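Flagellar protein FlgA (Thermotoga maritima, PDB 3FRN) probably acts as a periplasmic chaperone for assembly of the P-ring of the flagellar basal body. Local coordinates at residues Val124-Pro129 against Val133-Leu138; Arg168-Ile173 against Pro177-Ser182; Pro208-Gly213 against Arg260-Arg265. All coordinates share one frame; numbering follows the deposited sequence.

Interaction 1 of 3, residues Val124-Pro129 against Val133-Leu138; sequences VFLRFP and VTLNML
The first torsion of V124 (chi1 -178°) sets CG2 beside its own backbone N, and from there that methyl reaches along the neighbouring strand to M137, whose SD lies 4.0 Å from V124 CG2. The backbone places F125 and T134 on the face opposite V124, and the F125 torsion (chi1 172°, CG anti to the backbone N) only aims the ring there: T134 OG1 stands in the plane of the F125 ring at its edge, 3.7 Å from F125 CD1, a contact of van der Waals character. Between these two faces the backbones run antiparallel and are held by four bonds. V124 and L135 form one hydrogen-bonded pair, with V124 N 2.7 Å from L135 O and the return bond from L135 N to V124 O nearly straight at 172°. L126 and V133 form the next such pair, and F125 and T134, whose CA atoms are 4.3 Å apart, make the non-hydrogen-bonded pair between them. The face that carries V124, L126, V133, L135 and M137 is apolar: L126 CD1 packs 4.3 Å from L135 CD1, and helix 74-87 covers V124, L126 and M137 through V79. Past the last bonded pair, the F128 ring bends back so that its CE2 rests on V133 CG2. An antiparallel beta hairpin with one face laid on a helix is consistent with the HotDog-like domain assigned to this region.

Interaction 2 of 3, residues Arg168-Ile173 against Pro177-Ser182; sequences RNVFEI and PFFDVS
V170, in the 3-10 turn that follows strand 163-169, meets P177 at about a right angle. V170 sends its two methyls to different partners. CG1, anti to the backbone N (chi1 178°), reaches the proline ring, with V170 CG1 4.0 Å from P177 CG; CG2, on the branch beside the backbone N, goes instead to F179, where it lies near the plane of the phenyl ring and touches its edge, V170 CG2 being 4.1 Å from F179 CE1. The side chains of V170 and F179 also cross at about a right angle, and the valine meets the aromatic rim and does not lie over its face. I173 adds a third apolar group. Its CD1 approaches the proline ring obliquely, and I173 CD1 is 4.1 Å from P177 CG, so that one ring carbon touches both V170 and I173. The contact is small and wholly apolar.

V170 and I173 are presented by a turn braced partly within 168-173. N169 OD1 accepts a hydrogen bond from the backbone N of F171 at 3.0 Å in an Asx turn, with the donor standing above the carbonyl plane. The same amide gives a bent bond from N169 ND2 to E172 OE2 at 2.6 Å, on the anti side of the carboxylate and 25° out of its plane, while the backbone N of E172 bonds to N169 O. Both amide atoms of N169 are thus engaged, OD1 by the turn and ND2 by E172.

Strand 163-169 leads into this turn alongside strand 132-148, where N169 OD1 also accepts from K141 N and V170 touches R143; beyond F179 the chain enters helix 181-184, whose E183 and V184 pack against F178.

Interaction 3 of 3, residues Pro208-Gly213 against Arg260-Arg265; sequences PDVVKG and RGPVLR
A cis peptide bond precedes P262, and the ring of this proline is what segment 260-265 brings to the contact. Its CB lies 3.9 Å from V210 CG1, while P262 CG sits 3.7 Å from the backbone carbonyl oxygen D209 O. The ring thus touches a methyl of V210 through CB and the carbonyl oxygen of D209 through CG. The side chains of V210 and P262 slide past each other in opposite directions, touching alongside. V210 CG1 occupies the branch beside the backbone N (chi1 -62°), and from there it meets the proline; CB of V210 points toward segment 260-265. The nearest CA atoms of the two segments are those of D209 and P262, 7.0 Å apart.

D209 and V210 both face G237 and form a classic beta bulge, an irregularity that puts two residues on one strand-like run opposite a single residue on its neighbour. V210 pairs with G237 through the backbone, and the D209 carboxylate turns from the proline to accept a hydrogen bond at OD2 from L239 N. Both residues that P262 touches belong to the bulge. The contact belongs to the C-terminal part of the chain, where strands 215-219, 229-233, 242-246, 253-259 and 263-266 make a sheet whose first and last strands also pair.

V210 is buried among V216, V233 and V258, one from each of three of those strands. L264, two residues after the proline, reaches V258 as well and also packs on V231 and A218, while its backbone bonds to P217 and Y219.

Overall arrangement
Followed from the N terminus, the three contacts come in series, and none nests in or crosses another. Interaction 1 closes the short hairpin between strands 121-127 and 132-148 in the HotDog-like region. Strand 132-148 then runs on to pair with strand 163-169, whose end opens interaction 2, a local closure whose second segment runs into helix 181-184 in the SAF region. The same sheet thus serves both, although their centres are 30 Å apart. Interaction 3 closes a much longer loop, tying the segment before strand 215-219 to the turn leading into strand 263-266. Its centre lies 58 Å from that of interaction 1, on the opposite side of the chain's centre, reflecting an elongated molecule.

Interaction 1 of 3, residues Val124-Pro129 against Val133-Leu138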
loop_
_atom_site.group_PDB
_atom_site.type_symbol
_atom_site.label_atom_id
_atom_site.label_comp_id
_atom_site.label_asym_id
_atom_site.label_seq_id
_atom_site.Cartn_x
_atom_site.Cartn_y
_atom_site.Cartn_z
ATOM N N VAL A 124 -9.754 -15.124 -8.024
ATOM C CA VAL A 124 -10.871 -14.647 -8.814
ATOM C C VAL A 124 -11.414 -15.772 -9.685
ATOM O O VAL A 124 -10.800 -16.170 -10.695
ATOM C CB VAL A 124 -10.459 -13.463 -9.725
ATOM C CG1 VAL A 124 -11.657 -12.969 -10.496
ATOM C CG2 VAL A 124 -9.847 -12.331 -8.898
ATOM N N PHE A 125 -12.583 -16.262 -9.310
ATOM C CA PHE A 125 -13.208 -17.368 -10.004
ATOM C C PHE A 125 -14.185 -16.868 -11.059
ATOM O O PHE A 125 -15.092 -16.079 -10.757
ATOM C CB PHE A 125 -13.933 -18.273 -9.009
ATOM C CG PHE A 125 -14.763 -19.330 -9.664
ATOM C CD1 PHE A 125 -14.155 -20.364 -10.370
ATOM C CD2 PHE A 125 -16.154 -19.290 -9.587
ATOM C CE1 PHE A 125 -14.912 -21.346 -10.983
ATOM C CE2 PHE A 125 -16.919 -20.268 -10.198
ATOM C CZ PHE A 125 -16.298 -21.299 -10.895
ATOM N N LEU A 126 -14.015 -17.350 -12.288
ATOM C CA LEU A 126 -14.877 -16.948 -13.396
ATOM C C LEU A 126 -15.627 -18.138 -13.959
ATOM O O LEU A 126 -15.013 -19.122 -14.370
ATOM C CB LEU A 126 -14.045 -16.292 -14.513
ATOM C CG LEU A 126 -13.045 -15.211 -14.118
ATOM C CD1 LEU A 126 -12.237 -14.746 -15.364
ATOM C CD2 LEU A 126 -13.766 -14.043 -13.480
ATOM N N ARG A 127 -16.949 -18.056 -13.966
ATOM C CA ARG A 127 -17.775 -19.024 -14.642
ATOM C C ARG A 127 -18.119 -18.569 -16.024
ATOM O O ARG A 127 -18.614 -17.484 -16.240
ATOM C CB ARG A 127 -19.068 -19.293 -13.884
ATOM C CG ARG A 127 -19.483 -20.758 -13.820
ATOM C CD ARG A 127 -19.837 -21.382 -15.174
ATOM N NE ARG A 127 -20.783 -22.496 -15.060
ATOM C CZ ARG A 127 -20.775 -23.610 -15.786
ATOM N NH1 ARG A 127 -19.878 -23.807 -16.720
ATOM N NH2 ARG A 127 -21.687 -24.544 -15.574
ATOM N N PHE A 128 -17.869 -19.451 -16.958
ATOM C CA PHE A 128 -18.263 -19.195 -18.330
ATOM C C PHE A 128 -19.319 -20.232 -18.695
ATOM O O PHE A 128 -19.407 -21.281 -18.039
ATOM C CB PHE A 128 -17.046 -19.260 -19.270
ATOM C CG PHE A 128 -16.016 -18.215 -18.986
ATOM C CD1 PHE A 128 -16.128 -16.946 -19.533
ATOM C CD2 PHE A 128 -14.939 -18.490 -18.156
ATOM C CE1 PHE A 128 -15.170 -15.971 -19.264
ATOM C CE2 PHE A 128 -14.001 -17.519 -17.876
ATOM C CZ PHE A 128 -14.112 -16.263 -18.432
ATOM N N PRO A 129 -20.149 -19.938 -19.716
ATOM C CA PRO A 129 -21.118 -20.934 -20.180
ATOM C C PRO A 129 -20.494 -22.315 -20.449
ATOM O O PRO A 129 -21.130 -23.332 -20.181
ATOM C CB PRO A 129 -21.655 -20.316 -21.475
ATOM C CG PRO A 129 -21.512 -18.842 -21.264
ATOM C CD PRO A 129 -20.256 -18.668 -20.466
ATOM N N VAL A 133 -12.541 -20.495 -15.089
ATOM C CA VAL A 133 -11.163 -20.045 -14.834
ATOM C C VAL A 133 -11.002 -19.446 -13.424
ATOM O O VAL A 133 -11.762 -18.564 -13.034
ATOM C CB VAL A 133 -10.683 -19.012 -15.887
ATOM C CG1 VAL A 133 -9.203 -18.692 -15.716
ATOM C CG2 VAL A 133 -10.942 -19.510 -17.292
ATOM N N THR A 134 -10.025 -19.942 -12.661
ATOM C CA THR A 134 -9.580 -19.273 -11.425
ATOM C C THR A 134 -8.254 -18.508 -11.675
ATOM O O THR A 134 -7.267 -19.078 -12.161
ATOM C CB THR A 134 -9.453 -20.261 -10.247
ATOM O OG1 THR A 134 -10.533 -21.202 -10.298
ATOM C CG2 THR A 134 -9.481 -19.536 -8.870
ATOM N N LEU A 135 -8.254 -17.208 -11.389
ATOM C CA LEU A 135 -7.033 -16.410 -11.472
ATOM C C LEU A 135 -6.636 -16.045 -10.060
ATOM O O LEU A 135 -7.440 -15.458 -9.326
ATOM C CB LEU A 135 -7.256 -15.102 -12.222
ATOM C CG LEU A 135 -8.126 -14.999 -13.468
ATOM C CD1 LEU A 135 -8.500 -13.544 -13.649
ATOM C CD2 LEU A 135 -7.376 -15.497 -14.675
ATOM N N ASN A 136 -5.408 -16.394 -9.680
ATOM C CA ASN A 136 -4.848 -15.916 -8.424
ATOM C C ASN A 136 -4.152 -14.602 -8.734
ATOM O O ASN A 136 -3.247 -14.539 -9.578
ATOM C CB ASN A 136 -3.915 -16.949 -7.783
ATOM C CG ASN A 136 -4.671 -18.139 -7.205
ATOM O OD1 ASN A 136 -4.150 -18.869 -6.362
ATOM N ND2 ASN A 136 -5.904 -18.337 -7.652
ATOM N N MET A 137 -4.636 -13.538 -8.101
ATOM C CA MET A 137 -4.199 -12.195 -8.447
ATOM C C MET A 137 -3.496 -11.501 -7.270
ATOM O O MET A 137 -4.028 -11.434 -6.161
ATOM C CB MET A 137 -5.377 -11.374 -9.016
ATOM C CG MET A 137 -5.927 -11.933 -10.378
ATOM S SD MET A 137 -7.043 -10.863 -11.322
ATOM C CE MET A 137 -5.911 -9.715 -12.065
ATOM N N LEU A 138 -2.276 -11.031 -7.522
ATOM C CA LEU A 138 -1.509 -10.269 -6.547
ATOM C C LEU A 138 -1.851 -8.791 -6.689
ATOM O O LEU A 138 -1.789 -8.225 -7.785
ATOM C CB LEU A 138 -0.007 -10.501 -6.736
ATOM C CG LEU A 138 1.027 -9.837 -5.815
ATOM C CD1 LEU A 138 1.072 -10.442 -4.417
ATOM C CD2 LEU A 138 2.385 -9.949 -6.464
#

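Interaction 2 of 3, residues Arg168-Ile173 against Pro177-Ser182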
loop_
_atom_site.group_PDB
_atom_site.type_symbol
_atom_site.label_atom_id
_atom_site.label_comp_id
_atom_site.label_asym_id
_atom_site.label_seq_id
_atom_site.Cartn_x
_atom_site.Cartn_y
_atom_site.Cartn_z
ATOM N N ARG A 168 6.982 3.220 -2.975
ATOM C CA ARG A 168 6.830 1.980 -2.197
ATOM C C ARG A 168 5.479 1.300 -2.448
ATOM O O ARG A 168 4.515 1.948 -2.853
ATOM C CB ARG A 168 6.958 2.262 -0.692
ATOM C CG ARG A 168 8.359 2.561 -0.168
ATOM C CD ARG A 168 9.190 1.302 0.072
ATOM N NE ARG A 168 10.077 1.447 1.231
ATOM C CZ ARG A 168 11.238 2.097 1.220
ATOM N NH1 ARG A 168 11.964 2.175 2.328
ATOM N NH2 ARG A 168 11.677 2.670 0.107
ATOM N N ASN A 169 5.413 -0.005 -2.191
ATOM C CA ASN A 169 4.145 -0.729 -2.198
ATOM C C ASN A 169 3.405 -0.498 -0.885
ATOM O O ASN A 169 3.798 -1.010 0.165
ATOM C CB ASN A 169 4.366 -2.232 -2.439
ATOM C CG ASN A 169 3.059 -3.015 -2.631
ATOM O OD1 ASN A 169 1.948 -2.463 -2.607
ATOM N ND2 ASN A 169 3.198 -4.321 -2.826
ATOM N N VAL A 170 2.324 0.270 -0.971
ATOM C CA VAL A 170 1.495 0.628 0.175
ATOM C C VAL A 170 0.846 -0.603 0.805
ATOM O O VAL A 170 0.512 -0.593 1.982
ATOM C CB VAL A 170 0.426 1.690 -0.227
ATOM C CG1 VAL A 170 -0.489 2.059 0.951
ATOM C CG2 VAL A 170 1.106 2.937 -0.797
ATOM N N PHE A 171 0.699 -1.675 0.032
ATOM C CA PHE A 171 0.090 -2.900 0.553
ATOM C C PHE A 171 1.086 -3.776 1.311
ATOM O O PHE A 171 0.720 -4.831 1.830
ATOM C CB PHE A 171 -0.572 -3.705 -0.569
ATOM C CG PHE A 171 -1.821 -3.078 -1.125
ATOM C CD1 PHE A 171 -2.464 -2.038 -0.460
ATOM C CD2 PHE A 171 -2.373 -3.554 -2.301
ATOM C CE1 PHE A 171 -3.612 -1.468 -0.977
ATOM C CE2 PHE A 171 -3.521 -2.996 -2.818
ATOM C CZ PHE A 171 -4.144 -1.952 -2.157
ATOM N N GLU A 172 2.343 -3.334 1.354
ATOM C CA GLU A 172 3.401 -4.002 2.107
ATOM C C GLU A 172 3.980 -3.070 3.177
ATOM O O GLU A 172 5.098 -3.268 3.643
ATOM C CB GLU A 172 4.508 -4.478 1.162
ATOM C CG GLU A 172 4.247 -5.842 0.520
ATOM C CD GLU A 172 5.211 -6.159 -0.626
ATOM O OE1 GLU A 172 6.009 -7.114 -0.494
ATOM O OE2 GLU A 172 5.172 -5.456 -1.660
ATOM N N ILE A 173 3.210 -2.048 3.542
ATOM C CA ILE A 173 3.548 -1.144 4.634
ATOM C C ILE A 173 2.594 -1.403 5.803
ATOM O O ILE A 173 1.367 -1.459 5.621
ATOM C CB ILE A 173 3.443 0.337 4.185
ATOM C CG1 ILE A 173 4.547 0.672 3.175
ATOM C CG2 ILE A 173 3.503 1.289 5.387
ATOM C CD1 ILE A 173 4.324 1.986 2.424
ATOM N N PRO A 177 0.810 5.182 5.608
ATOM C CA PRO A 177 1.927 6.055 5.249
ATOM C C PRO A 177 1.497 7.487 4.907
ATOM O O PRO A 177 0.299 7.798 4.889
ATOM C CB PRO A 177 2.509 5.374 4.012
ATOM C CG PRO A 177 1.338 4.677 3.382
ATOM C CD PRO A 177 0.398 4.304 4.496
ATOM N N PHE A 178 2.478 8.347 4.643
ATOM C CA PHE A 178 2.225 9.722 4.197
ATOM C C PHE A 178 2.656 9.894 2.747
ATOM O O PHE A 178 3.645 9.314 2.320
ATOM C CB PHE A 178 2.974 10.729 5.078
ATOM C CG PHE A 178 2.555 10.707 6.518
ATOM C CD1 PHE A 178 1.432 11.398 6.935
ATOM C CD2 PHE A 178 3.288 9.989 7.455
ATOM C CE1 PHE A 178 1.044 11.375 8.263
ATOM C CE2 PHE A 178 2.902 9.954 8.782
ATOM C CZ PHE A 178 1.789 10.648 9.186
ATOM N N PHE A 179 1.921 10.702 1.998
ATOM C CA PHE A 179 2.151 10.809 0.557
ATOM C C PHE A 179 2.706 12.174 0.175
ATOM O O PHE A 179 2.856 12.495 -1.004
ATOM C CB PHE A 179 0.856 10.489 -0.206
ATOM C CG PHE A 179 0.219 9.192 0.220
ATOM C CD1 PHE A 179 0.716 7.977 -0.232
ATOM C CD2 PHE A 179 -0.855 9.185 1.096
ATOM C CE1 PHE A 179 0.142 6.780 0.171
ATOM C CE2 PHE A 179 -1.431 7.989 1.504
ATOM C CZ PHE A 179 -0.930 6.786 1.040
ATOM N N ASP A 180 3.029 12.963 1.196
ATOM C CA ASP A 180 3.474 14.333 1.019
ATOM C C ASP A 180 4.273 14.761 2.240
ATOM O O ASP A 180 3.908 14.449 3.375
ATOM C CB ASP A 180 2.268 15.259 0.838
ATOM C CG ASP A 180 2.592 16.496 0.022
ATOM O OD1 ASP A 180 3.595 16.479 -0.727
ATOM O OD2 ASP A 180 1.833 17.483 0.121
ATOM N N VAL A 181 5.371 15.469 2.000
ATOM C CA VAL A 181 6.176 16.045 3.070
ATOM C C VAL A 181 5.306 16.994 3.906
ATOM O O VAL A 181 5.382 17.006 5.139
ATOM C CB VAL A 181 7.430 16.758 2.483
ATOM C CG1 VAL A 181 8.091 17.670 3.500
ATOM C CG2 VAL A 181 8.428 15.729 1.975
ATOM N N SER A 182 4.443 17.739 3.218
ATOM C CA SER A 182 3.506 18.675 3.835
ATOM C C SER A 182 2.545 18.044 4.856
ATOM O O SER A 182 1.974 18.749 5.693
ATOM C CB SER A 182 2.710 19.391 2.748
ATOM O OG SER A 182 1.669 20.160 3.314
#

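Interaction 3 of 3, residues Pro208-Gly213 against Arg260-Arg265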
loop_
_atom_site.group_PDB
_atom_site.type_symbol
_atom_site.label_atom_id
_atom_site.label_comp_id
_atom_site.label_asym_id
_atom_site.label_seq_id
_atom_site.Cartn_x
_atom_site.Cartn_y
_atom_site.Cartn_z
ATOM N N PRO A 208 1.213 20.119 20.140
ATOM C CA PRO A 208 0.211 20.501 21.151
ATOM C C PRO A 208 -0.290 21.915 20.933
ATOM O O PRO A 208 0.441 22.739 20.394
ATOM C CB PRO A 208 0.980 20.408 22.475
ATOM C CG PRO A 208 2.236 19.661 22.165
ATOM C CD PRO A 208 2.551 19.990 20.736
ATOM N N ASP A 209 -1.527 22.193 21.335
ATOM C CA ASP A 209 -2.109 23.516 21.097
ATOM C C ASP A 209 -1.556 24.564 22.068
ATOM O O ASP A 209 -1.551 25.756 21.773
ATOM C CB ASP A 209 -3.634 23.441 21.156
ATOM C CG ASP A 209 -4.198 22.354 20.252
ATOM O OD1 ASP A 209 -3.558 22.025 19.236
ATOM O OD2 ASP A 209 -5.284 21.825 20.554
ATOM N N VAL A 210 -1.119 24.102 23.237
ATOM C CA VAL A 210 -0.301 24.897 24.156
ATOM C C VAL A 210 0.900 24.079 24.637
ATOM O O VAL A 210 0.827 22.862 24.779
ATOM C CB VAL A 210 -1.083 25.433 25.401
ATOM C CG1 VAL A 210 -2.221 26.367 24.997
ATOM C CG2 VAL A 210 -1.584 24.294 26.270
ATOM N N VAL A 211 2.015 24.755 24.878
ATOM C CA VAL A 211 3.190 24.073 25.396
ATOM C C VAL A 211 3.440 24.463 26.847
ATOM O O VAL A 211 2.980 25.513 27.308
ATOM C CB VAL A 211 4.450 24.326 24.528
ATOM C CG1 VAL A 211 4.240 23.799 23.115
ATOM C CG2 VAL A 211 4.815 25.807 24.500
ATOM N N LYS A 212 4.155 23.601 27.562
ATOM C CA LYS A 212 4.566 23.870 28.931
ATOM C C LYS A 212 5.373 25.167 28.966
ATOM O O LYS A 212 6.353 25.314 28.230
ATOM C CB LYS A 212 5.407 22.699 29.445
ATOM C CG LYS A 212 5.678 22.719 30.925
ATOM C CD LYS A 212 6.765 21.721 31.320
ATOM C CE LYS A 212 7.238 21.998 32.754
ATOM N NZ LYS A 212 8.506 21.272 33.096
ATOM N N GLY A 213 4.939 26.117 29.794
ATOM C CA GLY A 213 5.674 27.366 29.988
ATOM C C GLY A 213 5.219 28.527 29.122
ATOM O O GLY A 213 5.688 29.658 29.291
ATOM N N ARG A 260 -10.342 26.948 22.120
ATOM C CA ARG A 260 -10.112 27.688 20.885
ATOM C C ARG A 260 -9.515 29.062 21.169
ATOM O O ARG A 260 -10.137 29.895 21.828
ATOM C CB ARG A 260 -11.415 27.833 20.096
ATOM C CG ARG A 260 -11.252 28.514 18.748
ATOM C CD ARG A 260 -12.571 28.575 17.995
ATOM N NE ARG A 260 -13.628 29.187 18.795
ATOM C CZ ARG A 260 -14.900 29.269 18.415
ATOM N NH1 ARG A 260 -15.794 29.844 19.207
ATOM N NH2 ARG A 260 -15.277 28.775 17.244
ATOM N N GLY A 261 -8.306 29.292 20.666
ATOM C CA GLY A 261 -7.638 30.568 20.841
ATOM C C GLY A 261 -6.192 30.532 20.386
ATOM O O GLY A 261 -5.890 30.815 19.227
ATOM N N PRO A 262 -5.296 30.183 21.304
ATOM C CA PRO A 262 -5.655 29.341 22.449
ATOM C C PRO A 262 -5.668 30.133 23.753
ATOM O O PRO A 262 -4.628 30.636 24.179
ATOM C CB PRO A 262 -4.534 28.302 22.477
ATOM C CG PRO A 262 -3.369 28.997 21.869
ATOM C CD PRO A 262 -3.936 29.903 20.813
ATOM N N VAL A 263 -6.838 30.239 24.374
ATOM C CA VAL A 263 -6.932 30.694 25.756
ATOM C C VAL A 263 -7.155 29.523 26.708
ATOM O O VAL A 263 -7.665 28.475 26.310
ATOM C CB VAL A 263 -8.071 31.714 25.939
ATOM C CG1 VAL A 263 -7.922 32.857 24.945
ATOM C CG2 VAL A 263 -9.422 31.034 25.781
ATOM N N LEU A 264 -6.770 29.707 27.966
ATOM C CA LEU A 264 -7.212 28.827 29.039
ATOM C C LEU A 264 -8.510 29.354 29.605
ATOM O O LEU A 264 -8.711 30.561 29.712
ATOM C CB LEU A 264 -6.186 28.735 30.168
ATOM C CG LEU A 264 -5.098 27.659 30.161
ATOM C CD1 LEU A 264 -4.794 27.256 31.592
ATOM C CD2 LEU A 264 -5.492 26.429 29.343
ATOM N N ARG A 265 -9.401 28.443 29.952
ATOM C CA ARG A 265 -10.564 28.795 30.736
ATOM C C ARG A 265 -10.399 28.161 32.095
ATOM O O ARG A 265 -10.396 26.940 32.219
ATOM C CB ARG A 265 -11.840 28.299 30.076
ATOM C CG ARG A 265 -13.091 28.582 30.884
ATOM C CD ARG A 265 -14.126 29.242 30.002
ATOM N NE ARG A 265 -13.553 30.389 29.299
ATOM C CZ ARG A 265 -14.094 30.966 28.232
ATOM N NH1 ARG A 265 -15.235 30.510 27.728
ATOM N NH2 ARG A 265 -13.487 31.999 27.668
#